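PDB 3KE2: helix-turn-helix domain-containing protein from Shewanella amazonensis SB2B, which is of unknown function but, as a winged helix-turn-helix family member, probably binds DNA. Local coordinates for residues Arg33-Ser38 / His73-Tyr78; Phe19-Tyr24 / Ser100-Asp105; Gly61-Phe66 / Ile80-Pro85; Leu23-Leu28 / Asp52-Phe57. One frame throughout, in Å; residues are numbered along the deposited sequence. Where two conformers were deposited one is given.

All four contacts fall within one winged helix-turn-helix unit. Contacts 2 and 4, centres about 10 Å apart, share Leu23 and Tyr24 of helix 14-31. Contact 4 packs that helix on the end of helix 47-55, contact 2 on the end of helix 88-102. Contact 1 joins the loop into helix 36-43 to strand 77-82 of the two-stranded antiparallel wing, shared with contact 3 about 17 Å away between centres. Along the chain contact 4 closes before contact 3 opens, and contact 1 alternates with both. Contact 2 lies across the chain's centre from contacts 1 and 3. Contacts 3 and 4, about 10 Å apart between centres, touch through Phe57 and Trp83, which join the wing to helix 14-31 and the helical core.

Contact 1. Residues Arg33-Ser38 / His73-Tyr78; sequences RHNLLS and HNAGYY. With NO3 (nitrate ion), chain D.
In this winged helix-turn-helix unit, the loop entering helix 36-43 lies against the start of wing strand 77-82. The backbone link is one straight hydrogen bond, Tyr78 N to His34 O at 2.8 Å, with the donor nearly along the C=O axis (175°). A weak bond from Asn35 ND2 to Gly76 O adds to it, and a water bridges His34 N and Tyr78 O.

Stacking comes second. Arg33 runs extended over one face of the Tyr77 ring, its CD 3.6 Å above the ring centre in a CH-pi contact; the stacked guanidinium, nearly parallel to the ring (13°), is offset so that the Tyr77 hydroxyl oxygen lies over its centre. Tyr77 takes the crowded first torsion (chi1 65°), with CG between backbone N and carbonyl carbon. An alanine here would probably leave the arginine chain without its flat support and loosen the loop on the wing.

Apolar contact is lighter: Leu36 crosses the outer end of Tyr78, CD2 3.9 Å from CE2 and nearer still to OH, while the same ring turns its edge to the Asn35-Leu36 backbone.

At the helix start Asn35 and Ser38 form a capping box, Ser38 N donating to Asn35 OD1 and Asn35 N to Ser38 OG. A nitrate, probably from the crystallisation liquor, accepts from the first turn: Leu36 N to O1 at 3.0 Å and Leu37 N to O3 at 2.9 Å.

Contact 2. Residues Phe19-Tyr24 / Ser100-Asp105; sequences FLRKLY and SLLGVD
Leu102, in the last turn of helix 88-102, is the central side chain of this apolar contact with helix 14-31. Its CB points toward the partner helix, and with CG anti to the carbonyl carbon (chi1 -74°) the fork of the side chain is delivered onto the helix surface. One branch, CD1, meets Tyr24 CB at 3.6 Å; the other, CD2, rests on Arg21 CB at 3.7 Å, and both methyls sit on the same side of Arg21 CA.

On one flank Leu20 CD1 touches Leu101 CD1 at 4.1 Å. Beyond Leu102, Val104 and Tyr24 reach tip to tip, with Val104 CG2 4.0 Å from Tyr24 CE2. Between Leu102 and Val104, Gly103, at positive phi, ends the helix in a Schellman motif that lets Val104 face helix 14-31 again.

Leu20 also packs on Trp90 and Tyr24 on Met91 and Lys99, so helix 88-102 uses residues near both its ends; Phe19 and Leu23 of helix 14-31 pack on Asp59 and Pro85 of the second subunit.

Contact 3. Residues Gly61-Phe66 / Ile80-Pro85; sequences GIEVEF and IRTWGP
The base of the wing hairpin, strands 63-67 and 77-82, carries a classic beta bulge: Arg81 and Thr82 both face Glu63. Glu63 O accepts from two donors in its carbonyl plane, Arg81 N at 2.6 Å and Thr82 N at 3.3 Å, while Glu63 N returns a bond to Thr82 O.

Glu63 and Thr82 share one face of the sheet and run side by side, the Thr82 methyl CG2 lying against the Glu63 carboxylate carbon CD. Arg81 also runs alongside Glu63, and the carboxylate and guanidinium planes are nearly coplanar, 23° apart. Their direct salt bridge is long, but a water joins Glu63 OE1 to Arg81 NE. Glu65 crosses the arginine obliquely, with OE2 reaching NH1 at 3.6 Å to complete a salt-bridge network.

Val64 and Ile80 lie on the opposite face from Glu63 and Thr82. Next to them Ile62 runs alongside Trp83 and places CD1 4.0 Å from Trp83 CE3, while its CG2 branch meets Ile80 CG2, also at 4.0 Å. The latter methyl sits over one face of the indole, toward its rim. Since Ile62 also packs on Ala26 and Phe57, an alanine here would probably weaken the join between the wing and helix 14-31.

Where strand 77-82 ends, Thr82 OG1 accepts from Gly84 N in an ST turn. At the open end of the hairpin, Pro85 CD closes on Gly61 O at 3.7 Å.

Contact 4. Residues Leu23-Leu28 / Asp52-Phe57; sequences LYLAHL and DAIASF
Leu25 and Phe57 do most of the work where helix 14-31 meets the end of helix 47-55, in a buried contact that lacks hydrogen bonds between the segments. Leu25 has CG anti to its carbonyl carbon and then an extended second torsion (chi2 -177°). This carries CD1 out from the helix, to 3.7 Å from Ala53 CB and to a looser approach at Ile54 CG1.

Phe57 likewise holds its CG anti to the carbonyl carbon, and its CB points toward the partner helix. Its chi2 of 26°, far from the usual perpendicular setting, turns the ring edge to Leu25: CZ meets Leu25 CB at 3.8 Å, with that carbon in the ring plane, while CE2 comes to 4.0 Å from Ala26 CB. Ala26 and Ala53 offer just a methyl each, which lets the larger side chains come in close to the helix backbones. Phe57 also packs on Lys22, Met29 and Ile62, and so links the helices to the wing.

Just before the phenylalanine, Ser56 leaves helical conformation. Its chi1 of 63° turns OG back to Ala53 O, where it donates at 2.9 Å from above the carbonyl plane; Ser56 N donates to the same oxygen. Ser56 OG also bonds Lys22 NZ, a polar tie beside the apolar contact.

Packing of a first helix against the third, with the wing hairpin following, is characteristic of the three-helix core of winged helix-turn-helix domains.

Contact 1. Residues Arg33-Ser38 / His73-Tyr78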
loop_
_atom_site.group_PDB
_atom_site.type_symbol
_atom_site.label_atom_id
_atom_site.label_comp_id
_atom_site.label_asym_id
_atom_site.label_seq_id
_atom_site.Cartn_x
_atom_site.Cartn_y
_atom_site.Cartn_z
ATOM N N ARG A 33 -13.833 17.729 -1.419
ATOM C CA ARG A 33 -12.995 18.524 -0.547
ATOM C C ARG A 33 -13.336 18.227 0.893
ATOM O O ARG A 33 -14.428 18.550 1.355
ATOM C CB ARG A 33 -13.172 20.009 -0.805
ATOM C CG ARG A 33 -12.754 20.359 -2.186
ATOM C CD ARG A 33 -12.583 21.835 -2.412
ATOM N NE ARG A 33 -12.077 22.028 -3.766
ATOM C CZ ARG A 33 -11.749 23.201 -4.302
ATOM N NH1 ARG A 33 -11.853 24.338 -3.604
ATOM N NH2 ARG A 33 -11.300 23.237 -5.551
ATOM N N HIS A 34 -12.379 17.621 1.587
ATOM C CA HIS A 34 -12.530 17.256 2.962
ATOM C C HIS A 34 -11.441 17.771 3.833
ATOM O O HIS A 34 -10.320 18.005 3.364
ATOM C CB HIS A 34 -12.428 15.742 3.145
ATOM C CG HIS A 34 -13.670 15.002 2.824
ATOM N ND1 HIS A 34 -14.734 14.946 3.689
ATOM C CD2 HIS A 34 -14.003 14.232 1.764
ATOM C CE1 HIS A 34 -15.687 14.206 3.157
ATOM N NE2 HIS A 34 -15.269 13.758 1.988
ATOM N N ASN A 35 -11.786 17.898 5.119
ATOM C CA ASN A 35 -10.831 18.197 6.171
ATOM C C ASN A 35 -11.109 17.212 7.332
ATOM O O ASN A 35 -11.931 16.322 7.204
ATOM C CB ASN A 35 -10.821 19.676 6.572
ATOM C CG ASN A 35 -12.136 20.172 7.073
ATOM O OD1 ASN A 35 -12.989 19.423 7.516
ATOM N ND2 ASN A 35 -12.290 21.477 7.030
ATOM N N LEU A 36 -10.403 17.346 8.441
ATOM C CA LEU A 36 -10.567 16.407 9.543
ATOM C C LEU A 36 -12.001 16.388 10.055
ATOM O O LEU A 36 -12.586 15.336 10.253
ATOM C CB LEU A 36 -9.588 16.743 10.665
ATOM C CG LEU A 36 -8.111 16.532 10.347
ATOM C CD1 LEU A 36 -7.281 16.935 11.536
ATOM C CD2 LEU A 36 -7.796 15.068 9.962
ATOM N N LEU A 37 -12.564 17.562 10.229
ATOM C CA LEU A 37 -13.918 17.681 10.718
ATOM C C LEU A 37 -14.931 17.036 9.759
ATOM O O LEU A 37 -15.843 16.342 10.202
ATOM C CB LEU A 37 -14.264 19.152 10.933
ATOM C CG LEU A 37 -15.584 19.356 11.676
ATOM C CD1 LEU A 37 -15.641 18.444 12.963
ATOM C CD2 LEU A 37 -15.830 20.850 11.987
ATOM N N SER A 38 -14.765 17.240 8.451
ATOM C CA SER A 38 -15.711 16.639 7.498
ATOM C C SER A 38 -15.498 15.128 7.459
ATOM O O SER A 38 -16.464 14.373 7.494
ATOM C CB SER A 38 -15.632 17.262 6.083
ATOM O OG SER A 38 -14.397 17.022 5.447
ATOM N N HIS A 73 -8.653 32.554 4.993
ATOM C CA HIS A 73 -9.745 32.770 5.936
ATOM C C HIS A 73 -10.616 31.514 6.003
ATOM O O HIS A 73 -11.161 31.178 7.057
ATOM C CB HIS A 73 -10.562 34.019 5.580
ATOM C CG HIS A 73 -9.783 35.302 5.689
ATOM N ND1 HIS A 73 -9.667 36.200 4.648
ATOM C CD2 HIS A 73 -9.038 35.810 6.709
ATOM C CE1 HIS A 73 -8.920 37.225 5.035
ATOM N NE2 HIS A 73 -8.520 37.009 6.279
ATOM N N ASN A 74 -10.719 30.800 4.892
ATOM C CA ASN A 74 -11.513 29.582 4.850
ATOM C C ASN A 74 -10.789 28.413 5.461
ATOM O O ASN A 74 -9.568 28.466 5.698
ATOM C CB ASN A 74 -11.878 29.242 3.418
ATOM C CG ASN A 74 -12.700 30.359 2.735
ATOM O OD1 ASN A 74 -13.185 31.323 3.380
ATOM N ND2 ASN A 74 -12.854 30.228 1.423
ATOM N N ALA A 75 -11.558 27.373 5.770
ATOM C CA ALA A 75 -10.998 26.176 6.352
ATOM C C ALA A 75 -10.340 25.472 5.169
ATOM O O ALA A 75 -10.830 25.546 4.037
ATOM C CB ALA A 75 -12.074 25.324 7.029
ATOM N N GLY A 76 -9.226 24.822 5.378
ATOM C CA GLY A 76 -8.589 24.190 4.248
ATOM C C GLY A 76 -9.184 22.840 3.928
ATOM O O GLY A 76 -10.132 22.398 4.566
ATOM N N TYR A 77 -8.606 22.179 2.942
ATOM C CA TYR A 77 -9.042 20.858 2.566
ATOM C C TYR A 77 -7.834 20.059 2.111
ATOM O O TYR A 77 -6.847 20.613 1.682
ATOM C CB TYR A 77 -10.103 20.930 1.478
ATOM C CG TYR A 77 -9.631 21.501 0.166
ATOM C CD1 TYR A 77 -9.685 22.875 -0.092
ATOM C CD2 TYR A 77 -9.142 20.667 -0.827
ATOM C CE1 TYR A 77 -9.234 23.398 -1.314
ATOM C CE2 TYR A 77 -8.701 21.170 -2.043
ATOM C CZ TYR A 77 -8.754 22.531 -2.285
ATOM O OH TYR A 77 -8.323 22.991 -3.506
ATOM N N TYR A 78 -7.898 18.754 2.257
ATOM C CA TYR A 78 -6.806 17.914 1.842
ATOM C C TYR A 78 -6.867 17.628 0.348
ATOM O O TYR A 78 -7.931 17.545 -0.242
ATOM C CB TYR A 78 -6.843 16.590 2.602
ATOM C CG TYR A 78 -6.536 16.671 4.090
ATOM C CD1 TYR A 78 -5.223 16.656 4.548
ATOM C CD2 TYR A 78 -7.560 16.708 5.049
ATOM C CE1 TYR A 78 -4.936 16.693 5.912
ATOM C CE2 TYR A 78 -7.270 16.759 6.441
ATOM C CZ TYR A 78 -5.955 16.745 6.850
ATOM O OH TYR A 78 -5.633 16.796 8.200
HETATM N N NO3 D . -9.724 20.396 10.073
HETATM O O1 NO3 D . -8.770 19.597 9.457
HETATM O O2 NO3 D . -9.325 21.559 10.731
HETATM O O3 NO3 D . -11.062 20.012 10.009
HETATM O O HOH W 1 -10.158 16.339 0.459
#

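Contact 2. Residues Phe19-Tyr24 / Ser100-Asp105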
loop_
_atom_site.group_PDB
_atom_site.type_symbol
_atom_site.label_atom_id
_atom_site.label_comp_id
_atom_site.label_asym_id
_atom_site.label_seq_id
_atom_site.Cartn_x
_atom_site.Cartn_y
_atom_site.Cartn_z
ATOM N N PHE A 19 -3.983 -0.519 6.145
ATOM C CA PHE A 19 -3.612 -0.138 4.783
ATOM C C PHE A 19 -4.848 0.289 4.001
ATOM O O PHE A 19 -4.859 1.328 3.366
ATOM C CB PHE A 19 -2.874 -1.315 4.102
ATOM C CG PHE A 19 -2.543 -1.095 2.639
ATOM C CD1 PHE A 19 -1.435 -0.354 2.266
ATOM C CD2 PHE A 19 -3.327 -1.681 1.635
ATOM C CE1 PHE A 19 -1.144 -0.155 0.931
ATOM C CE2 PHE A 19 -3.030 -1.492 0.309
ATOM C CZ PHE A 19 -1.943 -0.725 -0.046
ATOM N N LEU A 20 -5.896 -0.513 4.053
ATOM C CA LEU A 20 -7.111 -0.180 3.342
ATOM C C LEU A 20 -7.723 1.135 3.876
ATOM O O LEU A 20 -8.411 1.853 3.137
ATOM C CB LEU A 20 -8.118 -1.331 3.432
ATOM C CG LEU A 20 -7.743 -2.653 2.739
ATOM C CD1 LEU A 20 -8.731 -3.714 3.138
ATOM C CD2 LEU A 20 -7.671 -2.529 1.214
ATOM N N ARG A 21 -7.474 1.446 5.152
ATOM C CA ARG A 21 -7.957 2.674 5.763
ATOM C C ARG A 21 -7.326 3.842 5.048
ATOM O O ARG A 21 -7.980 4.830 4.721
ATOM C CB ARG A 21 -7.595 2.718 7.263
ATOM C CG ARG A 21 -8.068 3.994 8.030
ATOM C CD ARG A 21 -7.704 3.980 9.550
ATOM N NE ARG A 21 -8.157 2.767 10.243
ATOM C CZ ARG A 21 -7.344 1.815 10.692
ATOM N NH1 ARG A 21 -6.040 1.975 10.586
ATOM N NH2 ARG A 21 -7.829 0.740 11.298
ATOM N N LYS A 22 -6.022 3.725 4.793
ATOM C CA LYS A 22 -5.318 4.816 4.131
ATOM C C LYS A 22 -5.842 4.946 2.718
ATOM O O LYS A 22 -6.064 6.057 2.260
ATOM C CB LYS A 22 -3.786 4.636 4.140
ATOM C CG LYS A 22 -3.171 4.323 5.536
ATOM C CD LYS A 22 -1.623 4.177 5.490
ATOM C CE LYS A 22 -1.057 3.194 6.577
ATOM N NZ LYS A 22 -1.422 3.500 7.980
ATOM N N LEU A 23 -6.075 3.833 2.024
ATOM C CA LEU A 23 -6.580 3.931 0.639
ATOM C C LEU A 23 -7.977 4.493 0.559
ATOM O O LEU A 23 -8.321 5.199 -0.403
ATOM C CB LEU A 23 -6.545 2.585 -0.088
ATOM C CG LEU A 23 -5.298 2.199 -0.872
ATOM C CD1 LEU A 23 -4.039 2.573 -0.188
ATOM C CD2 LEU A 23 -5.370 0.688 -1.126
ATOM N N TYR A 24 -8.782 4.171 1.569
ATOM C CA TYR A 24 -10.172 4.622 1.623
ATOM C C TYR A 24 -10.215 6.121 1.859
ATOM O O TYR A 24 -10.982 6.850 1.187
ATOM C CB TYR A 24 -10.960 3.882 2.706
ATOM C CG TYR A 24 -12.423 4.229 2.695
ATOM C CD1 TYR A 24 -13.259 3.770 1.687
ATOM C CD2 TYR A 24 -12.978 4.999 3.687
ATOM C CE1 TYR A 24 -14.627 4.097 1.666
ATOM C CE2 TYR A 24 -14.328 5.327 3.674
ATOM C CZ TYR A 24 -15.148 4.876 2.661
ATOM O OH TYR A 24 -16.495 5.207 2.676
ATOM N N SER A 100 -17.228 -1.720 4.156
ATOM C CA SER A 100 -17.753 -2.689 5.102
ATOM C C SER A 100 -16.655 -3.166 6.073
ATOM O O SER A 100 -16.771 -2.993 7.286
ATOM C CB SER A 100 -18.337 -3.885 4.369
ATOM O OG SER A 100 -18.774 -4.853 5.305
ATOM N N LEU A 101 -15.586 -3.743 5.529
ATOM C CA LEU A 101 -14.484 -4.253 6.356
ATOM C C LEU A 101 -13.992 -3.238 7.389
ATOM O O LEU A 101 -13.671 -3.609 8.505
ATOM C CB LEU A 101 -13.305 -4.657 5.476
ATOM C CG LEU A 101 -13.497 -5.769 4.447
ATOM C CD1 LEU A 101 -12.306 -5.775 3.495
ATOM C CD2 LEU A 101 -13.711 -7.138 5.128
ATOM N N LEU A 102 -13.919 -1.960 7.004
ATOM C CA LEU A 102 -13.436 -0.896 7.912
ATOM C C LEU A 102 -14.463 -0.468 8.953
ATOM O O LEU A 102 -14.113 0.226 9.913
ATOM C CB LEU A 102 -12.980 0.341 7.115
ATOM C CG LEU A 102 -11.649 0.290 6.340
ATOM C CD1 LEU A 102 -11.562 1.419 5.307
ATOM C CD2 LEU A 102 -10.445 0.326 7.297
ATOM N N GLY A 103 -15.720 -0.873 8.752
ATOM C CA GLY A 103 -16.820 -0.521 9.653
ATOM C C GLY A 103 -17.228 0.951 9.565
ATOM O O GLY A 103 -17.670 1.549 10.558
ATOM N N VAL A 104 -17.098 1.542 8.375
ATOM C CA VAL A 104 -17.433 2.954 8.209
ATOM C C VAL A 104 -18.952 3.172 8.233
ATOM O O VAL A 104 -19.718 2.601 7.434
ATOM C CB VAL A 104 -16.797 3.558 6.941
ATOM C CG1 VAL A 104 -17.276 4.984 6.727
ATOM C CG2 VAL A 104 -15.291 3.534 7.065
ATOM N N ASP A 105 -19.342 4.012 9.188
ATOM C CA ASP A 105 -20.703 4.400 9.441
ATOM C C ASP A 105 -20.833 5.906 9.165
ATOM O O ASP A 105 -20.059 6.678 9.756
ATOM C CB ASP A 105 -21.039 4.101 10.928
ATOM C CG ASP A 105 -22.536 4.309 11.291
ATOM O OD1 ASP A 105 -23.374 3.626 10.672
ATOM O OD2 ASP A 105 -22.868 5.088 12.237
#

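Contact 3. Residues Gly61-Phe66 / Ile80-Pro85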
loop_
_atom_site.group_PDB
_atom_site.type_symbol
_atom_site.label_atom_id
_atom_site.label_comp_id
_atom_site.label_asym_id
_atom_site.label_seq_id
_atom_site.Cartn_x
_atom_site.Cartn_y
_atom_site.Cartn_z
ATOM N N GLY A 61 3.752 6.001 -0.020
ATOM C CA GLY A 61 3.960 6.840 -1.222
ATOM C C GLY A 61 2.869 7.794 -1.690
ATOM O O GLY A 61 2.930 8.292 -2.812
ATOM N N ILE A 62 1.853 8.009 -0.864
ATOM C CA ILE A 62 0.778 8.945 -1.198
ATOM C C ILE A 62 1.164 10.283 -0.564
ATOM O O ILE A 62 1.300 10.383 0.671
ATOM C CB ILE A 62 -0.600 8.488 -0.696
ATOM C CG1 ILE A 62 -0.971 7.136 -1.309
ATOM C CG2 ILE A 62 -1.649 9.494 -1.052
ATOM C CD1 ILE A 62 -2.337 6.553 -0.855
ATOM N N GLU A 63 1.399 11.291 -1.403
ATOM C CA GLU A 63 1.743 12.620 -0.915
ATOM C C GLU A 63 0.455 13.416 -0.844
ATOM O O GLU A 63 -0.226 13.591 -1.859
ATOM C CB GLU A 63 2.740 13.287 -1.835
ATOM C CG GLU A 63 4.033 12.442 -2.002
ATOM C CD GLU A 63 5.001 12.991 -3.057
ATOM O OE1 GLU A 63 4.693 14.055 -3.681
ATOM O OE2 GLU A 63 6.067 12.337 -3.258
ATOM N N VAL A 64 0.122 13.869 0.361
ATOM C CA VAL A 64 -1.064 14.641 0.613
ATOM C C VAL A 64 -0.682 16.026 1.117
ATOM O O VAL A 64 0.262 16.175 1.894
ATOM C CB VAL A 64 -1.990 13.954 1.659
ATOM C CG1 VAL A 64 -1.250 13.614 2.920
ATOM C CG2 VAL A 64 -3.111 14.841 2.006
ATOM N N GLU A 65 -1.428 17.036 0.647
ATOM C CA GLU A 65 -1.258 18.433 1.014
ATOM C C GLU A 65 -2.521 18.941 1.639
ATOM O O GLU A 65 -3.594 18.393 1.392
ATOM C CB GLU A 65 -1.120 19.297 -0.213
ATOM C CG GLU A 65 0.056 19.113 -1.044
ATOM C CD GLU A 65 -0.090 19.859 -2.349
ATOM O OE1 GLU A 65 -1.236 20.028 -2.825
ATOM O OE2 GLU A 65 0.934 20.258 -2.903
ATOM N N PHE A 66 -2.403 20.038 2.381
ATOM C CA PHE A 66 -3.552 20.698 2.959
ATOM C C PHE A 66 -3.555 22.079 2.324
ATOM O O PHE A 66 -2.589 22.825 2.422
ATOM C CB PHE A 66 -3.455 20.757 4.455
ATOM C CG PHE A 66 -4.693 21.231 5.105
ATOM C CD1 PHE A 66 -5.786 20.406 5.199
ATOM C CD2 PHE A 66 -4.764 22.495 5.670
ATOM C CE1 PHE A 66 -6.944 20.857 5.813
ATOM C CE2 PHE A 66 -5.901 22.927 6.294
ATOM C CZ PHE A 66 -6.985 22.117 6.374
ATOM N N ILE A 80 -4.619 15.201 -2.737
ATOM C CA ILE A 80 -3.608 14.219 -3.029
ATOM C C ILE A 80 -2.682 14.823 -4.065
ATOM O O ILE A 80 -3.118 15.107 -5.192
ATOM C CB ILE A 80 -4.241 12.925 -3.573
ATOM C CG1 ILE A 80 -5.265 12.374 -2.564
ATOM C CG2 ILE A 80 -3.188 11.903 -3.889
ATOM C CD1 ILE A 80 -4.731 12.143 -1.220
ATOM N N ARG A 81 -1.419 15.062 -3.678
ATOM C CA ARG A 81 -0.413 15.625 -4.596
ATOM C C ARG A 81 -0.048 14.555 -5.594
ATOM O O ARG A 81 0.045 14.816 -6.788
ATOM C CB ARG A 81 0.843 16.116 -3.867
ATOM C CG ARG A 81 1.968 16.604 -4.818
ATOM C CD ARG A 81 3.229 17.099 -4.077
ATOM N NE ARG A 81 4.297 17.476 -5.011
ATOM C CZ ARG A 81 4.505 18.708 -5.462
ATOM N NH1 ARG A 81 3.732 19.704 -5.061
ATOM N NH2 ARG A 81 5.489 18.942 -6.311
ATOM N N THR A 82 0.171 13.333 -5.101
ATOM C CA THR A 82 0.477 12.193 -5.992
ATOM C C THR A 82 0.107 10.897 -5.305
ATOM O O THR A 82 0.251 10.783 -4.089
ATOM C CB THR A 82 1.927 12.099 -6.412
ATOM O OG1 THR A 82 2.033 11.098 -7.435
ATOM C CG2 THR A 82 2.828 11.737 -5.229
ATOM N N TRP A 83 -0.412 9.948 -6.082
ATOM C CA TRP A 83 -0.754 8.632 -5.549
ATOM C C TRP A 83 0.461 7.736 -5.513
ATOM O O TRP A 83 0.464 6.720 -4.820
ATOM C CB TRP A 83 -1.822 7.950 -6.387
ATOM C CG TRP A 83 -3.164 8.478 -6.158
ATOM C CD1 TRP A 83 -3.734 9.546 -6.761
ATOM C CD2 TRP A 83 -4.145 7.943 -5.262
ATOM N NE1 TRP A 83 -5.007 9.719 -6.292
ATOM C CE2 TRP A 83 -5.283 8.755 -5.364
ATOM C CE3 TRP A 83 -4.167 6.852 -4.381
ATOM C CZ2 TRP A 83 -6.441 8.516 -4.632
ATOM C CZ3 TRP A 83 -5.330 6.609 -3.644
ATOM C CH2 TRP A 83 -6.447 7.446 -3.773
ATOM N N GLY A 84 1.479 8.104 -6.283
ATOM C CA GLY A 84 2.698 7.332 -6.368
ATOM C C GLY A 84 2.466 5.891 -6.786
ATOM O O GLY A 84 1.844 5.630 -7.808
ATOM N N PRO A 85 2.920 4.941 -5.967
ATOM C CA PRO A 85 2.804 3.545 -6.347
ATOM C C PRO A 85 1.401 2.968 -6.206
ATOM O O PRO A 85 1.193 1.797 -6.574
ATOM C CB PRO A 85 3.729 2.854 -5.338
ATOM C CG PRO A 85 3.557 3.634 -4.113
ATOM C CD PRO A 85 3.399 5.078 -4.576
HETATM O O HOH W 2 5.803 15.485 -5.594
#

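Contact 4. Residues Leu23-Leu28 / Asp52-Phe57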
loop_
_atom_site.group_PDB
_atom_site.type_symbol
_atom_site.label_atom_id
_atom_site.label_comp_id
_atom_site.label_asym_id
_atom_site.label_seq_id
_atom_site.Cartn_x
_atom_site.Cartn_y
_atom_site.Cartn_z
ATOM N N LEU A 23 -6.075 3.833 2.024
ATOM C CA LEU A 23 -6.580 3.931 0.639
ATOM C C LEU A 23 -7.977 4.493 0.559
ATOM O O LEU A 23 -8.321 5.199 -0.403
ATOM C CB LEU A 23 -6.545 2.585 -0.088
ATOM C CG LEU A 23 -5.298 2.199 -0.872
ATOM C CD1 LEU A 23 -4.039 2.573 -0.188
ATOM C CD2 LEU A 23 -5.370 0.688 -1.126
ATOM N N TYR A 24 -8.782 4.171 1.569
ATOM C CA TYR A 24 -10.172 4.622 1.623
ATOM C C TYR A 24 -10.215 6.121 1.859
ATOM O O TYR A 24 -10.982 6.850 1.187
ATOM C CB TYR A 24 -10.960 3.882 2.706
ATOM C CG TYR A 24 -12.423 4.229 2.695
ATOM C CD1 TYR A 24 -13.259 3.770 1.687
ATOM C CD2 TYR A 24 -12.978 4.999 3.687
ATOM C CE1 TYR A 24 -14.627 4.097 1.666
ATOM C CE2 TYR A 24 -14.328 5.327 3.674
ATOM C CZ TYR A 24 -15.148 4.876 2.661
ATOM O OH TYR A 24 -16.495 5.207 2.676
ATOM N N LEU A 25 -9.412 6.590 2.811
ATOM C CA LEU A 25 -9.371 8.029 3.078
ATOM C C LEU A 25 -8.921 8.764 1.811
ATOM O O LEU A 25 -9.555 9.728 1.364
ATOM C CB LEU A 25 -8.453 8.350 4.238
ATOM C CG LEU A 25 -8.977 7.992 5.595
ATOM C CD1 LEU A 25 -7.979 8.434 6.639
ATOM C CD2 LEU A 25 -10.287 8.694 5.767
ATOM N N ALA A 26 -7.856 8.258 1.210
ATOM C CA ALA A 26 -7.324 8.866 0.023
ATOM C C ALA A 26 -8.395 8.937 -1.053
ATOM O O ALA A 26 -8.463 9.912 -1.787
ATOM C CB ALA A 26 -6.114 8.080 -0.467
ATOM N N HIS A 27 -9.217 7.903 -1.166
ATOM C CA HIS A 27 -10.304 7.895 -2.166
ATOM C C HIS A 27 -11.316 8.989 -1.826
ATOM O O HIS A 27 -11.698 9.757 -2.687
ATOM C CB HIS A 27 -10.939 6.493 -2.240
ATOM C CG HIS A 27 -12.173 6.393 -3.083
ATOM N ND1 HIS A 27 -12.137 6.098 -4.433
ATOM C CD2 HIS A 27 -13.487 6.471 -2.749
ATOM C CE1 HIS A 27 -13.374 6.032 -4.901
ATOM N NE2 HIS A 27 -14.213 6.251 -3.899
ATOM N N LEU A 28 -11.723 9.075 -0.560
ATOM C CA LEU A 28 -12.667 10.093 -0.139
ATOM C C LEU A 28 -12.148 11.504 -0.448
ATOM O O LEU A 28 -12.849 12.312 -1.050
ATOM C CB LEU A 28 -12.942 9.964 1.344
ATOM C CG LEU A 28 -13.767 8.763 1.794
ATOM C CD1 LEU A 28 -13.874 8.828 3.302
ATOM C CD2 LEU A 28 -15.156 8.716 1.137
ATOM N N ASP A 52 -3.468 10.339 12.402
ATOM C CA ASP A 52 -2.465 9.266 12.332
ATOM C C ASP A 52 -2.491 8.551 11.004
ATOM O O ASP A 52 -1.447 8.174 10.496
ATOM C CB ASP A 52 -2.631 8.219 13.466
ATOM C CG ASP A 52 -2.324 8.773 14.876
ATOM O OD1 ASP A 52 -2.185 9.999 15.080
ATOM O OD2 ASP A 52 -2.251 7.952 15.808
ATOM N N ALA A 53 -3.672 8.326 10.446
ATOM C CA ALA A 53 -3.748 7.636 9.150
ATOM C C ALA A 53 -3.127 8.528 8.097
ATOM O O ALA A 53 -2.242 8.108 7.349
ATOM C CB ALA A 53 -5.160 7.310 8.792
ATOM N N ILE A 54 -3.567 9.781 8.083
ATOM C CA ILE A 54 -3.059 10.777 7.143
ATOM C C ILE A 54 -1.564 10.959 7.348
ATOM O O ILE A 54 -0.795 11.048 6.384
ATOM C CB ILE A 54 -3.790 12.103 7.301
ATOM C CG1 ILE A 54 -5.230 11.939 6.827
ATOM C CG2 ILE A 54 -3.130 13.171 6.496
ATOM C CD1 ILE A 54 -6.120 13.130 7.147
ATOM N N ALA A 55 -1.138 10.965 8.601
ATOM C CA ALA A 55 0.276 11.121 8.887
ATOM C C ALA A 55 1.092 10.036 8.225
ATOM O O ALA A 55 2.213 10.288 7.834
ATOM C CB ALA A 55 0.540 11.121 10.405
ATOM N N SER A 56 0.535 8.839 8.078
ATOM C CA SER A 56 1.292 7.731 7.495
ATOM C C SER A 56 1.089 7.500 5.969
ATOM O O SER A 56 1.553 6.506 5.437
ATOM C CB SER A 56 1.007 6.433 8.293
ATOM O OG SER A 56 -0.367 6.073 8.202
ATOM N N PHE A 57 0.421 8.397 5.261
ATOM C CA PHE A 57 0.282 8.218 3.805
ATOM C C PHE A 57 1.661 8.162 3.158
ATOM O O PHE A 57 1.889 7.403 2.219
ATOM C CB PHE A 57 -0.535 9.351 3.168
ATOM C CG PHE A 57 -2.036 9.202 3.280
ATOM C CD1 PHE A 57 -2.626 8.482 4.292
ATOM C CD2 PHE A 57 -2.861 9.950 2.439
ATOM C CE1 PHE A 57 -4.008 8.401 4.388
ATOM C CE2 PHE A 57 -4.260 9.900 2.558
ATOM C CZ PHE A 57 -4.820 9.129 3.523
#